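Local coordinates for protein neurotoxin (Clostridium botulinum, PDB 3N7L) that probably binds gangliosides on nerve cells as the receptor-binding domain of a botulinum neurotoxin of mosaic D/C serotype, at residues Lys262-Phe268 and Tyr396-Val400; Arg257-Lys261 and Glu279-Ile283. All coordinates share one frame; numbering follows the deposited sequence.

Contact 1 (Lys262-Phe268 and Tyr396-Val400); sequences KGNGIVF and YLIPV
F268 and L397 join the two strands by one direct backbone bond, F268 N to L397 O at 2.9 Å, where strands 265-268 and 396-400 run 121° apart. The bond is fairly straight, 157° at the hydrogen. A water next to it accepts from L397 N and donates to F268 O, so the pairing opens into a water bridge. The CA of V267 adds a CH...O contact to L397 O.

The F268 ring turns its edge to the I398-P399 peptide. Its CE1 lies 3.4 Å from P399 CD. P399 also reaches I266, with CG 3.8 Å from I266 CB. F268 CB meets L397 CD2 at 3.9 Å.

V267 CG1 lies beside the Y396 ring, 3.8 Å from CD1. K262 holds CG anti to its backbone N (chi1 -176°) and stays extended, which carries its amine NZ to Y396 OH at 2.9 Å. D389 forms a salt bridge with K262 and a hydrogen bond with Y396 OH, tying the three polar ends together.

K262 to G265 form a type II' turn with glycine at its second position. The whole is a beta hairpin with a two-residue loop (G263, N264), laid against a strand of the larger sheet, within the beta-trefoil-type C-terminal half of the receptor-binding domain.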
loop_
_atom_site.group_PDB
_atom_site.type_symbol
_atom_site.label_atom_id
_atom_site.label_comp_id
_atom_site.label_asym_id
_atom_site.label_seq_id
_atom_site.Cartn_x
_atom_site.Cartn_y
_atom_site.Cartn_z
ATOM N N LYS A 262 16.298 10.611 23.561
ATOM C CA LYS A 262 17.411 11.183 24.301
ATOM C C LYS A 262 16.791 12.199 25.242
ATOM O O LYS A 262 16.235 13.200 24.804
ATOM C CB LYS A 262 18.416 11.866 23.378
ATOM C CG LYS A 262 19.629 12.374 24.146
ATOM C CD LYS A 262 20.806 12.671 23.246
ATOM C CE LYS A 262 22.025 13.046 24.075
ATOM N NZ LYS A 262 23.200 13.302 23.201
ATOM N N GLY A 263 16.876 11.940 26.541
ATOM C CA GLY A 263 16.257 12.850 27.484
ATOM C C GLY A 263 14.756 12.791 27.228
ATOM O O GLY A 263 14.202 11.709 27.007
ATOM N N ASN A 264 14.096 13.941 27.232
ATOM C CA ASN A 264 12.655 13.990 26.991
ATOM C C ASN A 264 12.322 13.935 25.510
ATOM O O ASN A 264 11.170 13.707 25.135
ATOM C CB ASN A 264 12.056 15.285 27.544
ATOM C CG ASN A 264 12.132 15.371 29.044
ATOM O OD1 ASN A 264 11.633 14.497 29.750
ATOM N ND2 ASN A 264 12.759 16.428 29.546
ATOM N N GLY A 265 13.328 14.140 24.668
ATOM C CA GLY A 265 13.071 14.177 23.242
ATOM C C GLY A 265 13.109 12.913 22.407
ATOM O O GLY A 265 13.819 11.947 22.709
ATOM N N ILE A 266 12.302 12.932 21.353
ATOM C CA ILE A 266 12.264 11.853 20.377
ATOM C C ILE A 266 13.250 12.350 19.324
ATOM O O ILE A 266 13.140 13.486 18.864
ATOM C CB ILE A 266 10.886 11.726 19.673
ATOM C CG1 ILE A 266 9.840 11.132 20.620
ATOM C CG2 ILE A 266 11.032 10.868 18.415
ATOM C CD1 ILE A 266 10.160 9.721 21.078
ATOM N N VAL A 267 14.224 11.526 18.960
ATOM C CA VAL A 267 15.187 11.925 17.941
ATOM C C VAL A 267 15.242 10.821 16.894
ATOM O O VAL A 267 15.000 9.648 17.199
ATOM C CB VAL A 267 16.611 12.148 18.522
ATOM C CG1 VAL A 267 16.581 13.222 19.597
ATOM C CG2 VAL A 267 17.160 10.846 19.073
ATOM N N PHE A 268 15.537 11.195 15.656
ATOM C CA PHE A 268 15.605 10.220 14.580
ATOM C C PHE A 268 17.042 9.909 14.214
ATOM O O PHE A 268 17.849 10.815 14.005
ATOM C CB PHE A 268 14.857 10.729 13.348
ATOM C CG PHE A 268 13.373 10.838 13.548
ATOM C CD1 PHE A 268 12.798 12.030 13.977
ATOM C CD2 PHE A 268 12.548 9.747 13.297
ATOM C CE1 PHE A 268 11.416 12.135 14.147
ATOM C CE2 PHE A 268 11.164 9.839 13.463
ATOM C CZ PHE A 268 10.598 11.037 13.888
ATOM N N TYR A 396 19.700 17.886 16.180
ATOM C CA TYR A 396 18.862 16.712 16.361
ATOM C C TYR A 396 17.731 16.768 15.351
ATOM O O TYR A 396 17.087 17.811 15.188
ATOM C CB TYR A 396 18.250 16.672 17.775
ATOM C CG TYR A 396 19.243 16.376 18.879
ATOM C CD1 TYR A 396 19.852 15.124 18.977
ATOM C CD2 TYR A 396 19.604 17.358 19.796
ATOM C CE1 TYR A 396 20.806 14.861 19.964
ATOM C CE2 TYR A 396 20.555 17.106 20.784
ATOM C CZ TYR A 396 21.152 15.857 20.860
ATOM O OH TYR A 396 22.106 15.608 21.823
ATOM N N LEU A 397 17.503 15.651 14.667
ATOM C CA LEU A 397 16.411 15.559 13.708
ATOM C C LEU A 397 15.266 15.135 14.616
ATOM O O LEU A 397 15.306 14.057 15.221
ATOM C CB LEU A 397 16.702 14.484 12.662
ATOM C CG LEU A 397 15.634 14.245 11.591
ATOM C CD1 LEU A 397 15.339 15.549 10.834
ATOM C CD2 LEU A 397 16.118 13.162 10.637
ATOM N N ILE A 398 14.251 15.986 14.720
ATOM C CA ILE A 398 13.150 15.710 15.624
ATOM C C ILE A 398 11.759 15.950 15.065
ATOM O O ILE A 398 11.581 16.680 14.090
ATOM C CB ILE A 398 13.235 16.612 16.869
ATOM C CG1 ILE A 398 13.110 18.082 16.433
ATOM C CG2 ILE A 398 14.559 16.394 17.604
ATOM C CD1 ILE A 398 12.723 19.031 17.551
ATOM N N PRO A 399 10.752 15.321 15.683
ATOM C CA PRO A 399 9.373 15.511 15.243
ATOM C C PRO A 399 9.065 16.877 15.872
ATOM O O PRO A 399 9.431 17.122 17.023
ATOM C CB PRO A 399 8.632 14.352 15.912
ATOM C CG PRO A 399 9.404 14.143 17.166
ATOM C CD PRO A 399 10.839 14.303 16.746
ATOM N N VAL A 400 8.427 17.765 15.120
ATOM C CA VAL A 400 8.143 19.108 15.605
ATOM C C VAL A 400 6.769 19.577 15.140
ATOM O O VAL A 400 6.317 19.229 14.054
ATOM C CB VAL A 400 9.230 20.101 15.086
ATOM C CG1 VAL A 400 9.180 20.171 13.567
ATOM C CG2 VAL A 400 9.042 21.478 15.694
HETATM O O HOH W 1 18.857 13.157 15.316
#

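Contact 2 (Arg257-Lys261 and Glu279-Ile283); sequences RYMSK and EGYKI
E279 sets its side chain against one face of the Y258 ring. Its CB is still at the margin, 4.2 Å from Y258 CD2. A chi1 of 178° swings CG away from the backbone N and over the face, and the chain is extended beyond it. CG makes a CH-pi contact, 3.5 Å from the ring centroid and 20° off the normal. CD passes the CD2-CE2 side of the ring, 3.4 Å from Y258 CE2. The carboxylate is stacked in an offset manner beyond this rim, its plane within 10° of the ring. OE2 ends outside the ring, 3.4 Å from Y258 CE2, while OE1 is hydrogen-bonded to the backbone N of K272, which helps to hold the group flat.

G280 takes a positive phi and passes close by, its CA 3.4 Å from both Y258 CD1 and M259 O. Next along, Y281 N donates to M259 O at 2.9 Å, nearly straight. The Y281 ring then slants across S260 and K261, with the backbone N of K261 at its edge, 3.6 Å from CE1. A water accepts from M259 N and donates to E279 O and Y281 O, so it ties three backbone groups together. At the buried end, M259 CE touches I283 CG2.

The arrangement is a loop packed across the first strand of a beta hairpin, on the way into strand 283-287 of the main sheet of the trefoil-type subdomain.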
loop_
_atom_site.group_PDB
_atom_site.type_symbol
_atom_site.label_atom_id
_atom_site.label_comp_id
_atom_site.label_asym_id
_atom_site.label_seq_id
_atom_site.Cartn_x
_atom_site.Cartn_y
_atom_site.Cartn_z
ATOM N N ARG A 257 15.389 6.715 8.500
ATOM C CA ARG A 257 15.510 7.116 9.898
ATOM C C ARG A 257 14.557 6.295 10.752
ATOM O O ARG A 257 13.471 5.934 10.310
ATOM C CB ARG A 257 15.171 8.601 10.067
ATOM C CG ARG A 257 16.145 9.538 9.388
ATOM C CD ARG A 257 17.372 9.788 10.244
ATOM N NE ARG A 257 18.435 10.360 9.432
ATOM C CZ ARG A 257 19.396 11.162 9.878
ATOM N NH1 ARG A 257 19.452 11.523 11.163
ATOM N NH2 ARG A 257 20.311 11.599 9.022
ATOM N N TYR A 258 14.974 5.990 11.974
ATOM C CA TYR A 258 14.118 5.255 12.894
ATOM C C TYR A 258 14.007 6.105 14.152
ATOM O O TYR A 258 14.789 7.036 14.351
ATOM C CB TYR A 258 14.704 3.865 13.210
ATOM C CG TYR A 258 16.001 3.877 13.989
ATOM C CD1 TYR A 258 16.009 4.063 15.377
ATOM C CD2 TYR A 258 17.224 3.683 13.341
ATOM C CE1 TYR A 258 17.201 4.046 16.099
ATOM C CE2 TYR A 258 18.424 3.672 14.049
ATOM C CZ TYR A 258 18.405 3.850 15.423
ATOM O OH TYR A 258 19.589 3.822 16.114
ATOM N N MET A 259 13.030 5.793 14.993
ATOM C CA MET A 259 12.806 6.544 16.218
ATOM C C MET A 259 13.628 6.114 17.424
ATOM O O MET A 259 13.684 4.933 17.767
ATOM C CB MET A 259 11.331 6.479 16.602
ATOM C CG MET A 259 10.537 7.707 16.243
ATOM S SD MET A 259 8.802 7.542 16.719
ATOM C CE MET A 259 8.939 7.053 18.410
ATOM N N SER A 260 14.253 7.092 18.069
ATOM C CA SER A 260 15.030 6.848 19.268
ATOM C C SER A 260 14.638 7.918 20.286
ATOM O O SER A 260 13.751 8.738 20.031
ATOM C CB SER A 260 16.525 6.924 18.973
ATOM O OG SER A 260 17.267 6.509 20.109
ATOM N N LYS A 261 15.304 7.917 21.430
ATOM C CA LYS A 261 15.003 8.877 22.480
ATOM C C LYS A 261 16.272 9.336 23.190
ATOM O O LYS A 261 17.211 8.560 23.375
ATOM C CB LYS A 261 14.039 8.229 23.487
ATOM C CG LYS A 261 13.745 9.020 24.755
ATOM C CD LYS A 261 12.778 8.225 25.649
ATOM C CE LYS A 261 12.405 8.949 26.946
ATOM N NZ LYS A 261 13.535 9.052 27.921
ATOM N N GLU A 279 13.832 -1.408 13.414
ATOM C CA GLU A 279 14.890 -0.795 14.199
ATOM C C GLU A 279 14.284 0.364 14.988
ATOM O O GLU A 279 13.374 1.043 14.512
ATOM C CB GLU A 279 16.010 -0.303 13.274
ATOM C CG GLU A 279 17.153 0.397 13.987
ATOM C CD GLU A 279 18.429 0.435 13.152
ATOM O OE1 GLU A 279 18.332 0.431 11.901
ATOM O OE2 GLU A 279 19.530 0.479 13.752
ATOM N N GLY A 280 14.770 0.569 16.206
ATOM C CA GLY A 280 14.261 1.650 17.023
ATOM C C GLY A 280 13.003 1.323 17.805
ATOM O O GLY A 280 12.565 0.179 17.860
ATOM N N TYR A 281 12.414 2.353 18.398
ATOM C CA TYR A 281 11.211 2.205 19.199
ATOM C C TYR A 281 9.936 2.177 18.374
ATOM O O TYR A 281 9.839 2.822 17.328
ATOM C CB TYR A 281 11.148 3.334 20.231
ATOM C CG TYR A 281 12.360 3.338 21.128
ATOM C CD1 TYR A 281 13.103 4.505 21.331
ATOM C CD2 TYR A 281 12.800 2.159 21.731
ATOM C CE1 TYR A 281 14.261 4.493 22.107
ATOM C CE2 TYR A 281 13.955 2.136 22.509
ATOM C CZ TYR A 281 14.680 3.302 22.691
ATOM O OH TYR A 281 15.832 3.267 23.445
ATOM N N LYS A 282 8.964 1.415 18.864
ATOM C CA LYS A 282 7.677 1.276 18.208
ATOM C C LYS A 282 6.640 2.114 18.934
ATOM O O LYS A 282 6.784 2.421 20.113
ATOM C CB LYS A 282 7.249 -0.195 18.205
ATOM C CG LYS A 282 8.072 -1.050 17.263
ATOM C CD LYS A 282 7.954 -2.536 17.574
ATOM C CE LYS A 282 8.884 -2.940 18.701
ATOM N NZ LYS A 282 8.893 -4.423 18.894
ATOM N N ILE A 283 5.596 2.488 18.215
ATOM C CA ILE A 283 4.522 3.273 18.795
ATOM C C ILE A 283 3.246 2.443 18.769
ATOM O O ILE A 283 3.143 1.483 18.006
ATOM C CB ILE A 283 4.293 4.622 17.999
ATOM C CG1 ILE A 283 3.945 4.354 16.528
ATOM C CG2 ILE A 283 5.535 5.479 18.059
ATOM C CD1 ILE A 283 2.485 3.921 16.299
HETATM O O HOH W 2 11.833 3.064 15.206
#

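Contacts 1 and 2 lie on the two arms of one beta hairpin, their centres about 10 Å apart. Strand 257-262 carries contact 2 and strand 265-270 carries contact 1. The arms are joined by a probable hydrogen bond, S260 N to V267 O at 2.8 Å. Side chains also meet between the contacts: F268 CE2 lies 3.6 Å from M259 CG, and L397 CD2 lies 3.6 Å from R257 CD. The hairpin thus has strand 394-402 packed on one arm and the 279-283 loop on the other. All four segments belong to the C-terminal receptor-binding family region.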